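Local coordinates for ribosomal protein L11 methyltransferase (Lactobacillus delbrueckii subsp. bulgaricus ATCC BAA-365, PDB 3GRZ) that probably methylates ribosomal protein L11 on lysine side chains with S-adenosyl-L-methionine as methyl donor, the present chain being its C-terminal, cofactor-binding domain, at residues V67-G72 against V86-I91. Residues are numbered along the deposited sequence; the frame is centred on the assembly and turned at random.
Sequences VGTGSG and VLATDI
Asp90 OD2, at the end of strand 85-90, accepts Gly70 N of the glycine-rich turn in 67-72, just after strand 63-67. This is the cofactor corner of a Rossmann-like methyltransferase fold, and Gly68 and Asp90 are both predicted to bind S-adenosyl-L-methionine. Three hydrogen bonds, one of them weak, join the turn to the strand. The carbonyl O of Thr89 takes two backbone donors: Thr69 N at 2.8 Å in a nearly straight bond (171°), and Gly68 N in a weak, bent one. Val67 and Thr89 form a parallel bridge here. Asp90 OD2 lies 2.8 Å from Gly70 N, and Ser95 OG of helix 93-105 also bonds to this oxygen. An alanine at Asp90 would probably leave Gly70 N without its carboxylate acceptor and Ile91 N without OD1, with the turn held less firmly on that side.

Two side-chain pairs touch by van der Waals contact. Val67 CG1 lies 3.9 Å from Thr89 OG1, on the same face of the sheet. Thr69 CB and OG1 lie against Ala88 CB, OG1 at 3.6 Å.

Two polar ends look outward. Thr69 OG1 is hydrogen-bonded to Asp66 OD2. Asp90 OD1 is hydrogen-bonded to a glycerol, probably from the crystallisation liquor, and accepts Ile91 N at 2.8 Å through its anti lone pair.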
loop_
_atom_site.group_PDB
_atom_site.type_symbol
_atom_site.label_atom_id
_atom_site.label_comp_id
_atom_site.label_asym_id
_atom_site.label_seq_id
_atom_site.Cartn_x
_atom_site.Cartn_y
_atom_site.Cartn_z
ATOM N N VAL B 67 -7.352 6.084 16.560
ATOM C CA VAL B 67 -7.217 7.179 17.513
ATOM C C VAL B 67 -7.279 8.504 16.770
ATOM O O VAL B 67 -6.571 8.682 15.785
ATOM C CB VAL B 67 -5.880 7.062 18.300
ATOM C CG1 VAL B 67 -5.715 8.212 19.283
ATOM C CG2 VAL B 67 -5.815 5.736 19.042
ATOM N N GLY B 68 -8.118 9.431 17.240
ATOM C CA GLY B 68 -8.314 10.711 16.544
ATOM C C GLY B 68 -9.114 10.517 15.273
ATOM O O GLY B 68 -8.775 11.060 14.223
ATOM N N THR B 69 -10.187 9.740 15.376
ATOM C CA THR B 69 -10.896 9.202 14.210
ATOM C C THR B 69 -11.461 10.253 13.226
ATOM O O THR B 69 -11.615 9.965 12.029
ATOM C CB THR B 69 -11.984 8.172 14.655
ATOM O OG1 THR B 69 -12.395 7.374 13.543
ATOM C CG2 THR B 69 -13.215 8.870 15.242
ATOM N N GLY B 70 -11.739 11.463 13.728
ATOM C CA GLY B 70 -12.269 12.563 12.907
ATOM C C GLY B 70 -13.586 12.185 12.270
ATOM O O GLY B 70 -14.593 12.005 12.955
ATOM N N SER B 71 -13.546 11.985 10.957
ATOM C CA SER B 71 -14.714 11.605 10.168
ATOM C C SER B 71 -15.067 10.117 10.313
ATOM O O SER B 71 -16.159 9.690 9.912
ATOM C CB SER B 71 -14.436 11.888 8.698
ATOM O OG SER B 71 -13.473 10.969 8.218
ATOM N N GLY B 72 -14.125 9.336 10.841
ATOM C CA GLY B 72 -14.284 7.881 10.980
ATOM C C GLY B 72 -13.775 7.082 9.794
ATOM O O GLY B 72 -13.908 5.866 9.775
ATOM N N VAL B 86 -13.468 -2.901 15.957
ATOM C CA VAL B 86 -12.992 -1.526 15.768
ATOM C C VAL B 86 -13.503 -0.623 16.884
ATOM O O VAL B 86 -14.712 -0.536 17.124
ATOM C CB VAL B 86 -13.394 -0.908 14.386
ATOM C CG1 VAL B 86 -12.719 0.444 14.197
ATOM C CG2 VAL B 86 -13.016 -1.818 13.221
ATOM N N LEU B 87 -12.566 0.017 17.576
ATOM C CA LEU B 87 -12.876 1.125 18.460
ATOM C C LEU B 87 -12.336 2.393 17.813
ATOM O O LEU B 87 -11.175 2.442 17.402
ATOM C CB LEU B 87 -12.242 0.940 19.845
ATOM C CG LEU B 87 -12.352 2.154 20.786
ATOM C CD1 LEU B 87 -13.822 2.439 21.187
ATOM C CD2 LEU B 87 -11.493 1.948 22.017
ATOM N N ALA B 88 -13.188 3.407 17.706
ATOM C CA ALA B 88 -12.785 4.699 17.173
ATOM C C ALA B 88 -12.896 5.744 18.285
ATOM O O ALA B 88 -13.944 5.842 18.951
ATOM C CB ALA B 88 -13.662 5.061 15.976
ATOM N N THR B 89 -11.816 6.501 18.509
ATOM C CA THR B 89 -11.796 7.527 19.560
ATOM C C THR B 89 -11.549 8.936 19.020
ATOM O O THR B 89 -10.863 9.108 18.004
ATOM C CB THR B 89 -10.750 7.241 20.684
ATOM O OG1 THR B 89 -9.439 7.576 20.227
ATOM C CG2 THR B 89 -10.784 5.785 21.129
ATOM N N ASP B 90 -12.120 9.935 19.694
ATOM C CA ASP B 90 -11.790 11.349 19.444
ATOM C C ASP B 90 -12.302 12.202 20.591
ATOM O O ASP B 90 -13.085 11.728 21.411
ATOM C CB ASP B 90 -12.360 11.838 18.104
ATOM C CG ASP B 90 -11.436 12.855 17.390
ATOM O OD1 ASP B 90 -10.803 13.702 18.053
ATOM O OD2 ASP B 90 -11.340 12.810 16.151
ATOM N N ILE B 91 -11.863 13.457 20.642
ATOM C CA ILE B 91 -12.186 14.366 21.747
ATOM C C ILE B 91 -13.506 15.124 21.588
ATOM O O ILE B 91 -14.039 15.637 22.565
ATOM C CB ILE B 91 -11.071 15.421 21.976
ATOM C CG1 ILE B 91 -10.705 16.126 20.662
ATOM C CG2 ILE B 91 -9.870 14.790 22.606
ATOM C CD1 ILE B 91 -9.989 17.461 20.842
#